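Local coordinates for putative flagellar hook-associated protein (Vibrio parahaemolyticus, PDB 3PWX), which probably serves as a structural component of the bacterial flagellum, associated with its hook, at residues A[21-26]-A[209-214]; A[48-53]-A[82-87]; A[53-58]-A[182-187]. All coordinates share one frame; numbering follows the deposited sequence.

Interaction 1. Residues A[21-26]-A[209-214]; sequences SAIAQY and GAHSEN
H211 lays one side of its imidazole against I23 and Y26 where helix 172-223 packs antiparallel against helix 7-61; the short axes run at 157° and approach to 10.1 Å. The residues 21-26 lie in a predicted coiled coil. The pairing is centred on I23 and H211, whose CA atoms are 6.2 Å apart.

The histidine can be traced outward. Its CB meets I23 CG2 at 3.9 Å, and the same methyl stays beside CG and ND1, approaching the ring obliquely as the two side chains run alongside one another with opposite headings. With chi1 at -80°, CG is trans to the carbonyl carbon and the ring is carried across to helix 7-61. There CD2 borders Y26 CB, and CE1 lies 3.7 Å from Y26 CD2. The planes of the imidazole and phenol are only 8° from parallel but are slid apart, with centroids separated by 5.4 Å, so overlap is slight and the contact is not a full stack. At the tip, NE2 is 3.3 Å from Y26 CB, while its hydrogen bond goes to V130 O. That bond ties the helix pair to strand 127-131, whose T129 and A131 also pack against Y26 and H211, respectively.

I23 completes the apolar side of the contact. Its side chain and that of N214 cross at about a right angle, with I23 CD1 3.9 Å from N214 CB. The other branch, I23 CG2, is trans to the backbone nitrogen and lies 3.5 Å from H211 O.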
ATOM      1  N   SER A  21      10.834  -9.266  16.785  1.00 65.89           N
ATOM      2  CA  SER A  21      10.674 -10.190  15.671  1.00 64.49           C
ATOM      3  C   SER A  21       9.709  -9.690  14.575  1.00 63.77           C
ATOM      4  O   SER A  21       9.933  -9.961  13.379  1.00 64.82           O
ATOM      5  CB  SER A  21      10.214 -11.555  16.165  1.00 65.04           C
ATOM      6  OG  SER A  21       9.488 -12.238  15.152  1.00 63.52           O
ATOM      7  N   ALA A  22       8.666  -8.954  14.958  1.00 62.87           N
ATOM      8  CA  ALA A  22       7.763  -8.359  13.976  1.00 62.22           C
ATOM      9  C   ALA A  22       8.504  -7.330  13.093  1.00 61.72           C
ATOM     10  O   ALA A  22       8.553  -7.481  11.869  1.00 61.52           O
ATOM     11  CB  ALA A  22       6.550  -7.736  14.663  1.00 62.57           C
ATOM     12  N   ILE A  23       9.120  -6.330  13.716  1.00 62.07           N
ATOM     13  CA  ILE A  23      10.005  -5.389  13.033  1.00 62.28           C
ATOM     14  C   ILE A  23      11.026  -6.051  12.082  1.00 62.89           C
ATOM     15  O   ILE A  23      11.199  -5.622  10.892  1.00 60.44           O
ATOM     16  CB  ILE A  23      10.722  -4.508  14.054  1.00 63.77           C
ATOM     17  CG1 ILE A  23       9.699  -3.872  15.025  1.00 66.22           C
ATOM     18  CG2 ILE A  23      11.583  -3.455  13.391  1.00 61.13           C
ATOM     19  CD1 ILE A  23      10.348  -2.994  16.179  1.00 63.92           C
ATOM     20  N   ALA A  24      11.672  -7.118  12.564  1.00 64.54           N
ATOM     21  CA  ALA A  24      12.682  -7.777  11.723  1.00 64.95           C
ATOM     22  C   ALA A  24      11.970  -8.377  10.527  1.00 63.96           C
ATOM     23  O   ALA A  24      12.516  -8.395   9.447  1.00 63.98           O
ATOM     24  CB  ALA A  24      13.461  -8.834  12.476  1.00 66.36           C
ATOM     25  N   GLN A  25      10.727  -8.795  10.702  1.00 63.71           N
ATOM     26  CA  GLN A  25      10.007  -9.315   9.566  1.00 63.91           C
ATOM     27  C   GLN A  25       9.627  -8.208   8.574  1.00 62.22           C
ATOM     28  O   GLN A  25       9.818  -8.363   7.352  1.00 62.14           O
ATOM     29  CB  GLN A  25       8.789 -10.126   9.981  1.00 63.60           C
ATOM     30  CG  GLN A  25       8.422 -11.091   8.865  1.00 69.45           C
ATOM     31  CD  GLN A  25       6.977 -11.665   8.993  1.00 77.02           C
ATOM     32  OE1 GLN A  25       6.188 -11.623   8.014  1.00 77.69           O
ATOM     33  NE2 GLN A  25       6.632 -12.199  10.191  1.00 75.61           N
ATOM     34  N   TYR A  26       9.101  -7.088   9.069  1.00 61.62           N
ATOM     35  CA  TYR A  26       8.793  -5.985   8.163  1.00 60.00           C
ATOM     36  C   TYR A  26      10.024  -5.531   7.422  1.00 59.95           C
ATOM     37  O   TYR A  26       9.958  -5.258   6.245  1.00 60.45           O
ATOM     38  CB  TYR A  26       8.192  -4.806   8.879  1.00 60.03           C
ATOM     39  CG  TYR A  26       6.824  -5.073   9.453  1.00 58.65           C
ATOM     40  CD1 TYR A  26       5.806  -5.617   8.673  1.00 59.29           C
ATOM     41  CD2 TYR A  26       6.526  -4.737  10.766  1.00 59.02           C
ATOM     42  CE1 TYR A  26       4.478  -5.867   9.231  1.00 56.93           C
ATOM     43  CE2 TYR A  26       5.230  -4.977  11.311  1.00 60.35           C
ATOM     44  CZ  TYR A  26       4.225  -5.550  10.536  1.00 56.95           C
ATOM     45  OH  TYR A  26       2.962  -5.729  11.067  1.00 57.60           O
ATOM     46  N   GLY A 209      13.505   3.309   8.040  1.00 62.70           N
ATOM     47  CA  GLY A 209      14.135   4.190   9.034  1.00 64.73           C
ATOM     48  C   GLY A 209      13.369   4.243  10.362  1.00 65.54           C
ATOM     49  O   GLY A 209      13.962   4.257  11.447  1.00 66.01           O
ATOM     50  N   ALA A 210      12.046   4.269  10.264  1.00 64.98           N
ATOM     51  CA  ALA A 210      11.204   4.290  11.434  1.00 65.72           C
ATOM     52  C   ALA A 210      11.274   2.943  12.185  1.00 65.54           C
ATOM     53  O   ALA A 210      11.270   2.912  13.440  1.00 67.08           O
ATOM     54  CB  ALA A 210       9.800   4.615  11.031  1.00 65.41           C
ATOM     55  N   HIS A 211      11.351   1.845  11.420  1.00 63.70           N
ATOM     56  CA  HIS A 211      11.537   0.501  11.980  1.00 62.76           C
ATOM     57  C   HIS A 211      12.884   0.390  12.685  1.00 64.61           C
ATOM     58  O   HIS A 211      13.015  -0.307  13.670  1.00 63.76           O
ATOM     59  CB  HIS A 211      11.497  -0.535  10.866  1.00 60.20           C
ATOM     60  CG  HIS A 211      10.116  -0.902  10.425  1.00 58.77           C
ATOM     61  ND1 HIS A 211       9.053  -0.986  11.298  1.00 57.97           N
ATOM     62  CD2 HIS A 211       9.628  -1.261   9.212  1.00 58.23           C
ATOM     63  CE1 HIS A 211       7.964  -1.330  10.638  1.00 57.49           C
ATOM     64  NE2 HIS A 211       8.285  -1.520   9.374  1.00 56.75           N
ATOM     65  N   SER A 212      13.900   1.066  12.144  1.00 66.30           N
ATOM     66  CA  SER A 212      15.235   1.043  12.743  1.00 68.69           C
ATOM     67  C   SER A 212      15.286   1.758  14.090  1.00 71.28           C
ATOM     68  O   SER A 212      15.765   1.170  15.063  1.00 73.42           O
ATOM     69  CB  SER A 212      16.277   1.616  11.769  1.00 69.54           C
ATOM     70  OG  SER A 212      16.722   0.620  10.870  1.00 66.29           O
ATOM     71  N   GLU A 213      14.774   2.994  14.157  1.00 72.62           N
ATOM     72  CA  GLU A 213      14.562   3.697  15.435  1.00 75.95           C
ATOM     73  C   GLU A 213      13.821   2.792  16.416  1.00 76.57           C
ATOM     74  O   GLU A 213      14.292   2.511  17.513  1.00 78.61           O
ATOM     75  CB  GLU A 213      13.720   4.957  15.255  1.00 76.55           C
ATOM     76  CG  GLU A 213      14.101   5.840  14.083  1.00 79.30           C
ATOM     77  CD  GLU A 213      13.929   7.331  14.379  1.00 86.09           C
ATOM     78  OE1 GLU A 213      14.600   8.131  13.701  1.00 90.20           O
ATOM     79  OE2 GLU A 213      13.161   7.716  15.304  1.00 89.65           O
ATOM     80  N   ASN A 214      12.644   2.348  16.005  1.00 75.71           N
ATOM     81  CA  ASN A 214      11.817   1.481  16.811  1.00 76.15           C
ATOM     82  C   ASN A 214      12.579   0.338  17.427  1.00 75.92           C
ATOM     83  O   ASN A 214      12.445   0.099  18.616  1.00 76.76           O
ATOM     84  CB  ASN A 214      10.708   0.911  15.961  1.00 74.88           C
ATOM     85  CG  ASN A 214       9.373   1.347  16.425  1.00 76.62           C
ATOM     86  OD1 ASN A 214       8.818   2.315  15.905  1.00 79.03           O
ATOM     87  ND2 ASN A 214       8.838   0.647  17.410  1.00 76.89           N
TER

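Interaction 2. Residues A[48-53]-A[82-87]. Unlike the reference sequence in segment 48-53: S48 (reference Asn).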
ATOM      1  N   SER A  48      13.866   1.134 -22.290  1.00 54.98           N
ATOM      2  CA  SER A  48      14.052   2.504 -22.745  1.00 55.26           C
ATOM      3  C   SER A  48      15.238   2.717 -23.692  1.00 56.97           C
ATOM      4  O   SER A  48      15.134   3.554 -24.608  1.00 57.45           O
ATOM      5  CB  SER A  48      14.147   3.460 -21.597  1.00 55.16           C
ATOM      6  OG  SER A  48      15.454   3.417 -21.110  1.00 59.17           O
ATOM      7  N   GLU A  49      16.350   1.997 -23.475  1.00 59.06           N
ATOM      8  CA  GLU A  49      17.481   1.955 -24.468  1.00 61.66           C
ATOM      9  C   GLU A  49      17.052   1.449 -25.820  1.00 60.99           C
ATOM     10  O   GLU A  49      17.423   2.013 -26.862  1.00 62.50           O
ATOM     11  CB  GLU A  49      18.654   1.113 -23.981  1.00 63.62           C
ATOM     12  CG  GLU A  49      19.646   1.919 -23.096  1.00 70.00           C
ATOM     13  CD  GLU A  49      20.409   1.019 -22.123  1.00 77.28           C
ATOM     14  OE1 GLU A  49      19.750   0.148 -21.493  1.00 81.49           O
ATOM     15  OE2 GLU A  49      21.656   1.187 -21.968  1.00 80.73           O
ATOM     16  N   SER A  50      16.239   0.407 -25.818  1.00 59.82           N
ATOM     17  CA  SER A  50      15.738  -0.077 -27.063  1.00 59.52           C
ATOM     18  C   SER A  50      14.817   0.935 -27.676  1.00 58.63           C
ATOM     19  O   SER A  50      14.784   1.066 -28.876  1.00 60.44           O
ATOM     20  CB  SER A  50      15.019  -1.384 -26.901  1.00 58.93           C
ATOM     21  OG  SER A  50      15.892  -2.373 -26.431  1.00 61.35           O
ATOM     22  N   LEU A  51      14.080   1.697 -26.890  1.00 57.35           N
ATOM     23  CA  LEU A  51      13.153   2.621 -27.548  1.00 56.80           C
ATOM     24  C   LEU A  51      13.923   3.752 -28.227  1.00 58.41           C
ATOM     25  O   LEU A  51      13.547   4.233 -29.293  1.00 58.72           O
ATOM     26  CB  LEU A  51      12.131   3.183 -26.578  1.00 55.33           C
ATOM     27  CG  LEU A  51      11.064   2.167 -26.243  1.00 54.69           C
ATOM     28  CD1 LEU A  51      10.239   2.696 -24.998  1.00 54.02           C
ATOM     29  CD2 LEU A  51      10.175   1.898 -27.427  1.00 54.72           C
ATOM     30  N   LYS A  52      15.020   4.135 -27.580  1.00 59.60           N
ATOM     31  CA  LYS A  52      15.959   5.138 -28.026  1.00 61.62           C
ATOM     32  C   LYS A  52      16.606   4.727 -29.385  1.00 63.36           C
ATOM     33  O   LYS A  52      16.506   5.455 -30.369  1.00 64.49           O
ATOM     34  CB  LYS A  52      16.973   5.305 -26.893  1.00 61.90           C
ATOM     35  CG  LYS A  52      17.945   6.356 -27.016  1.00 66.52           C
ATOM     36  CD  LYS A  52      17.309   7.715 -27.056  1.00 72.40           C
ATOM     37  CE  LYS A  52      18.112   8.650 -27.994  1.00 77.45           C
ATOM     38  NZ  LYS A  52      19.599   8.403 -28.003  1.00 81.53           N
ATOM     39  N   SER A  53      17.213   3.549 -29.451  1.00 64.02           N
ATOM     40  CA  SER A  53      17.812   3.079 -30.690  1.00 66.50           C
ATOM     41  C   SER A  53      16.786   2.941 -31.804  1.00 66.34           C
ATOM     42  O   SER A  53      17.057   3.258 -32.967  1.00 67.17           O
ATOM     43  CB  SER A  53      18.540   1.758 -30.490  1.00 67.23           C
ATOM     44  OG  SER A  53      19.252   1.797 -29.275  1.00 72.26           O
ATOM     45  N   ARG A  82      12.781  -4.281 -31.386  1.00 62.02           N
ATOM     46  CA  ARG A  82      11.457  -4.793 -31.250  1.00 61.88           C
ATOM     47  C   ARG A  82      11.436  -6.082 -30.437  1.00 62.37           C
ATOM     48  O   ARG A  82      10.672  -6.171 -29.462  1.00 61.70           O
ATOM     49  CB  ARG A  82      10.789  -4.985 -32.599  1.00 63.30           C
ATOM     50  CG  ARG A  82       9.339  -5.454 -32.506  1.00 63.15           C
ATOM     51  CD  ARG A  82       8.912  -6.098 -33.816  1.00 63.94           C
ATOM     52  NE  ARG A  82       9.562  -7.402 -33.988  1.00 63.88           N
ATOM     53  CZ  ARG A  82       9.503  -8.134 -35.105  1.00 64.02           C
ATOM     54  NH1 ARG A  82      10.159  -9.283 -35.189  1.00 63.71           N
ATOM     55  NH2 ARG A  82       8.832  -7.682 -36.152  1.00 62.47           N
ATOM     56  N   ASP A  83      12.311  -7.029 -30.745  1.00 63.85           N
ATOM     57  CA  ASP A  83      12.238  -8.321 -30.063  1.00 64.17           C
ATOM     58  C   ASP A  83      12.715  -8.201 -28.654  1.00 62.66           C
ATOM     59  O   ASP A  83      12.068  -8.678 -27.729  1.00 62.86           O
ATOM     60  CB  ASP A  83      13.061  -9.380 -30.782  1.00 67.29           C
ATOM     61  CG  ASP A  83      12.494  -9.745 -32.146  1.00 69.46           C
ATOM     62  OD1 ASP A  83      11.359  -9.337 -32.495  1.00 66.38           O
ATOM     63  OD2 ASP A  83      13.222 -10.457 -32.881  1.00 76.62           O
ATOM     64  N   SER A  84      13.840  -7.524 -28.498  1.00 62.36           N
ATOM     65  CA  SER A  84      14.411  -7.177 -27.210  1.00 60.95           C
ATOM     66  C   SER A  84      13.418  -6.463 -26.222  1.00 58.45           C
ATOM     67  O   SER A  84      13.472  -6.658 -24.996  1.00 58.60           O
ATOM     68  CB  SER A  84      15.678  -6.365 -27.490  1.00 61.58           C
ATOM     69  OG  SER A  84      16.067  -5.566 -26.385  1.00 63.95           O
ATOM     70  N   ILE A  85      12.507  -5.653 -26.752  1.00 57.56           N
ATOM     71  CA  ILE A  85      11.496  -4.991 -25.940  1.00 56.34           C
ATOM     72  C   ILE A  85      10.410  -5.996 -25.566  1.00 56.16           C
ATOM     73  O   ILE A  85       9.879  -5.953 -24.464  1.00 55.48           O
ATOM     74  CB  ILE A  85      10.880  -3.804 -26.685  1.00 55.87           C
ATOM     75  CG1 ILE A  85      11.789  -2.597 -26.606  1.00 55.86           C
ATOM     76  CG2 ILE A  85       9.527  -3.448 -26.164  1.00 54.98           C
ATOM     77  CD1 ILE A  85      11.678  -1.675 -27.869  1.00 56.06           C
ATOM     78  N   GLU A  86      10.110  -6.920 -26.470  1.00 56.93           N
ATOM     79  CA  GLU A  86       9.199  -7.995 -26.140  1.00 57.07           C
ATOM     80  C   GLU A  86       9.760  -8.869 -25.036  1.00 57.35           C
ATOM     81  O   GLU A  86       9.042  -9.194 -24.112  1.00 56.90           O
ATOM     82  CB  GLU A  86       8.903  -8.846 -27.355  1.00 58.97           C
ATOM     83  CG  GLU A  86       8.231 -10.198 -27.006  1.00 60.85           C
ATOM     84  CD  GLU A  86       7.807 -10.917 -28.251  1.00 65.69           C
ATOM     85  OE1 GLU A  86       6.574 -11.079 -28.455  1.00 64.00           O
ATOM     86  OE2 GLU A  86       8.720 -11.244 -29.063  1.00 69.67           O
ATOM     87  N   SER A  87      11.049  -9.201 -25.117  1.00 58.19           N
ATOM     88  CA  SER A  87      11.741  -9.966 -24.062  1.00 59.16           C
ATOM     89  C   SER A  87      11.768  -9.355 -22.675  1.00 57.68           C
ATOM     90  O   SER A  87      11.760 -10.084 -21.666  1.00 58.11           O
ATOM     91  CB  SER A  87      13.204 -10.174 -24.428  1.00 59.95           C
ATOM     92  OG  SER A  87      13.292 -11.371 -25.140  1.00 66.10           O
TER
HETATM   93  O   HOH W   1      15.015  -4.170 -24.327  1.00 62.74           O
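S50 and I85 face each other in a helical hairpin, where helix 7-61 and the next helix in sequence, 71-89, run antiparallel, the short axes lying at 162° with a closest approach of 9.2 Å. Both CB atoms point toward the opposing helix. S50 CB rests against the I85 side chain, 3.5 Å from I85 CG1 and equally close to CD1, so the small serine admits the branched residue near its backbone. L51 meets I85 at about a right angle, with its CD2 methyl 3.9 Å from I85 CD1.

S84 turns the other flank of the contact polar. Its OG is trans to its backbone nitrogen (chi1 159°) and approaches S50 OG to 3.2 Å. A water joins the two hydroxyls, lying 2.9 Å from S50 OG and 2.7 Å from S84 OG; it also donates a weak bond to S84 O. Away from the interface, R82 grips D83 OD1 side-on through NE and NH1, while NH2 forms a salt bridge with D159.

The contact is thus divided between aliphatic packing and a water-bridged pair of hydroxyls. Its chemistry implies that S50 is a junction, placing CB on the apolar side and OG on the hydrated one without any charge crossing between the segments.

Interaction 3. Residues A[53-58]-A[182-187]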
ATOM      1  N   SER A  53      17.213   3.549 -29.451  1.00 64.02           N
ATOM      2  CA  SER A  53      17.812   3.079 -30.690  1.00 66.50           C
ATOM      3  C   SER A  53      16.786   2.941 -31.804  1.00 66.34           C
ATOM      4  O   SER A  53      17.057   3.258 -32.967  1.00 67.17           O
ATOM      5  CB  SER A  53      18.540   1.758 -30.490  1.00 67.23           C
ATOM      6  OG  SER A  53      19.252   1.797 -29.275  1.00 72.26           O
HETATM    7  N   MSE A  54      15.593   2.470 -31.454  1.00 65.36           N
HETATM    8  CA  MSE A  54      14.584   2.331 -32.467  1.00 64.64           C
HETATM    9  C   MSE A  54      14.251   3.739 -32.982  1.00 64.50           C
HETATM   10  O   MSE A  54      14.154   3.939 -34.176  1.00 64.44           O
HETATM   11  CB  MSE A  54      13.419   1.607 -31.887  1.00 62.50           C
HETATM   12  CG  MSE A  54      12.193   1.498 -32.710  1.00 65.93           C
HETATM   13 SE   MSE A  54      10.949   0.337 -31.687  1.00 75.00          SE
HETATM   14  CE  MSE A  54      12.012  -1.296 -31.752  1.00 68.59           C
ATOM     15  N   ARG A  55      14.143   4.730 -32.101  1.00 63.65           N
ATOM     16  CA  ARG A  55      13.810   6.065 -32.579  1.00 64.28           C
ATOM     17  C   ARG A  55      14.906   6.708 -33.496  1.00 67.45           C
ATOM     18  O   ARG A  55      14.593   7.430 -34.434  1.00 67.65           O
ATOM     19  CB  ARG A  55      13.516   6.932 -31.416  1.00 62.69           C
ATOM     20  CG  ARG A  55      12.668   8.094 -31.690  1.00 63.48           C
ATOM     21  CD  ARG A  55      12.870   8.951 -30.471  1.00 65.03           C
ATOM     22  NE  ARG A  55      12.072  10.168 -30.417  1.00 67.23           N
ATOM     23  CZ  ARG A  55      12.559  11.412 -30.480  1.00 67.29           C
ATOM     24  NH1 ARG A  55      13.876  11.635 -30.631  1.00 63.39           N
ATOM     25  NH2 ARG A  55      11.701  12.431 -30.367  1.00 66.94           N
ATOM     26  N   ASP A  56      16.174   6.419 -33.223  1.00 69.42           N
ATOM     27  CA  ASP A  56      17.279   6.956 -33.974  1.00 72.51           C
ATOM     28  C   ASP A  56      17.317   6.424 -35.412  1.00 74.78           C
ATOM     29  O   ASP A  56      17.738   7.133 -36.355  1.00 75.79           O
ATOM     30  CB  ASP A  56      18.573   6.583 -33.271  1.00 73.98           C
ATOM     31  CG  ASP A  56      18.834   7.407 -32.022  1.00 74.16           C
ATOM     32  OD1 ASP A  56      18.145   8.424 -31.730  1.00 74.80           O
ATOM     33  OD2 ASP A  56      19.759   7.005 -31.305  1.00 76.70           O
ATOM     34  N   ILE A  57      16.885   5.172 -35.554  1.00 74.73           N
ATOM     35  CA  ILE A  57      16.802   4.484 -36.836  1.00 76.42           C
ATOM     36  C   ILE A  57      15.660   5.026 -37.690  1.00 77.32           C
ATOM     37  O   ILE A  57      15.845   5.326 -38.888  1.00 78.58           O
ATOM     38  CB  ILE A  57      16.621   2.955 -36.649  1.00 75.64           C
ATOM     39  CG1 ILE A  57      17.922   2.309 -36.155  1.00 75.59           C
ATOM     40  CG2 ILE A  57      16.114   2.311 -37.930  1.00 75.50           C
ATOM     41  CD1 ILE A  57      17.699   0.953 -35.490  1.00 75.96           C
ATOM     42  N   VAL A  58      14.477   5.117 -37.091  1.00 76.60           N
ATOM     43  CA  VAL A  58      13.371   5.814 -37.712  1.00 78.02           C
ATOM     44  C   VAL A  58      13.784   7.246 -38.107  1.00 81.00           C
ATOM     45  O   VAL A  58      13.564   7.647 -39.256  1.00 82.17           O
ATOM     46  CB  VAL A  58      12.166   5.824 -36.805  1.00 76.00           C
ATOM     47  CG1 VAL A  58      11.060   6.677 -37.387  1.00 74.99           C
ATOM     48  CG2 VAL A  58      11.702   4.393 -36.599  1.00 76.05           C
ATOM     49  N   ALA A 182       4.412   7.141 -31.376  1.00 56.68           N
ATOM     50  CA  ALA A 182       4.177   5.969 -30.563  1.00 55.03           C
ATOM     51  C   ALA A 182       5.385   5.682 -29.703  1.00 54.74           C
ATOM     52  O   ALA A 182       5.238   5.309 -28.478  1.00 55.23           O
ATOM     53  CB  ALA A 182       3.819   4.786 -31.400  1.00 55.09           C
ATOM     54  N   ILE A 183       6.569   5.879 -30.277  1.00 55.08           N
ATOM     55  CA  ILE A 183       7.797   5.766 -29.493  1.00 55.04           C
ATOM     56  C   ILE A 183       7.868   6.831 -28.418  1.00 55.01           C
ATOM     57  O   ILE A 183       8.011   6.481 -27.261  1.00 54.64           O
ATOM     58  CB  ILE A 183       9.079   5.817 -30.334  1.00 55.67           C
ATOM     59  CG1 ILE A 183       9.121   4.626 -31.302  1.00 55.86           C
ATOM     60  CG2 ILE A 183      10.283   5.823 -29.366  1.00 55.77           C
ATOM     61  CD1 ILE A 183      10.211   4.651 -32.352  1.00 57.07           C
ATOM     62  N   ASP A 184       7.736   8.114 -28.772  1.00 55.51           N
ATOM     63  CA  ASP A 184       7.666   9.166 -27.717  1.00 56.00           C
ATOM     64  C   ASP A 184       6.686   8.855 -26.589  1.00 55.17           C
ATOM     65  O   ASP A 184       7.023   9.087 -25.430  1.00 55.13           O
ATOM     66  CB  ASP A 184       7.435  10.580 -28.265  1.00 57.28           C
ATOM     67  CG  ASP A 184       8.575  11.028 -29.129  1.00 63.69           C
ATOM     68  OD1 ASP A 184       9.626  10.337 -29.104  1.00 67.45           O
ATOM     69  OD2 ASP A 184       8.444  12.051 -29.841  1.00 69.15           O
ATOM     70  N   ASP A 185       5.507   8.309 -26.910  1.00 54.91           N
ATOM     71  CA  ASP A 185       4.488   8.054 -25.866  1.00 54.61           C
ATOM     72  C   ASP A 185       4.890   6.902 -24.958  1.00 53.99           C
ATOM     73  O   ASP A 185       4.773   6.979 -23.708  1.00 53.84           O
ATOM     74  CB  ASP A 185       3.117   7.760 -26.472  1.00 54.70           C
ATOM     75  CG  ASP A 185       2.522   8.969 -27.142  1.00 59.99           C
ATOM     76  OD1 ASP A 185       2.964  10.100 -26.773  1.00 64.08           O
ATOM     77  OD2 ASP A 185       1.639   8.793 -28.026  1.00 62.25           O
ATOM     78  N   THR A 186       5.392   5.841 -25.576  1.00 53.76           N
ATOM     79  CA  THR A 186       5.799   4.708 -24.784  1.00 53.33           C
ATOM     80  C   THR A 186       6.945   5.145 -23.871  1.00 53.37           C
ATOM     81  O   THR A 186       6.952   4.876 -22.655  1.00 53.09           O
ATOM     82  CB  THR A 186       6.072   3.462 -25.646  1.00 53.32           C
ATOM     83  OG1 THR A 186       4.914   3.216 -26.419  1.00 53.42           O
ATOM     84  CG2 THR A 186       6.272   2.226 -24.802  1.00 53.01           C
HETATM   85  N   MSE A 187       7.863   5.886 -24.425  1.00 53.82           N
HETATM   86  CA  MSE A 187       8.993   6.338 -23.648  1.00 54.07           C
HETATM   87  C   MSE A 187       8.564   7.136 -22.416  1.00 54.08           C
HETATM   88  O   MSE A 187       9.059   6.885 -21.304  1.00 53.96           O
HETATM   89  CB  MSE A 187       9.940   7.152 -24.527  1.00 54.78           C
HETATM   90  CG  MSE A 187      11.100   7.708 -23.738  1.00 61.17           C
HETATM   91 SE   MSE A 187      12.484   6.365 -23.385  1.00 73.02          SE
HETATM   92  CE  MSE A 187      13.317   6.464 -25.235  1.00 67.30           C
TER
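R55 reaches across to D184 in a salt bridge joining helix 7-61 to helix 172-223. With CG trans to the backbone nitrogen (chi1 -156°) and an extended chain to NE, the arginine meets the aspartate at about a right angle. R55 NE donates to D184 OD1 at 2.8 Å, using the syn lone pair of that oxygen, although OD1 sits 21° out of the guanidinium plane. R55 NH2 adds two weak bonds: one to D184 OD2 at 3.3 Å, and another to D184 OD1 at 3.2 Å. Both carboxylate oxygens therefore accept from the arginine, with OD1 taking two of the three bonds; the group planes remain 38° apart.

Beside the salt bridge, I183 makes the apolar contacts. Its CD1 lies 3.7 Å from CG of M54, a selenomethionine, while I183 CG2 touches R55 CB at 4.0 Å. S53 OG is satisfied within its own helix by E49 O, at 3.0 Å.

Antiparallel helices 7-61 and 172-223, with M54 also packing on L78 and Y81 of helix 71-89 and I158 of helix 154-166, form a helical bundle, here with an ion pair along its edge. The fold is consistent with the helical core domain of flagellin-family proteins.

How the interactions relate
Interactions 2 and 3 form one neighbourhood: their centres are 9 Å apart and both include S53. L51 O contacts I183 CG2 at 3.6 Å, and S48 O contacts CE of the selenomethionine M187 at 3.5 Å. Helix 7-61 thus packs against helices 71-89 and 172-223 at adjoining levels. Interaction 1 joins helices 7-61 and 172-223 again, but far along the pair: its centre is 40 Å from that of interaction 2 and 44 Å from that of interaction 3, across the chain's centre. Its sequence loop encloses both other contacts, whose segments alternate. All three lie away from H97, a residue seen to bind magnesium, though no ion is bound to this chain.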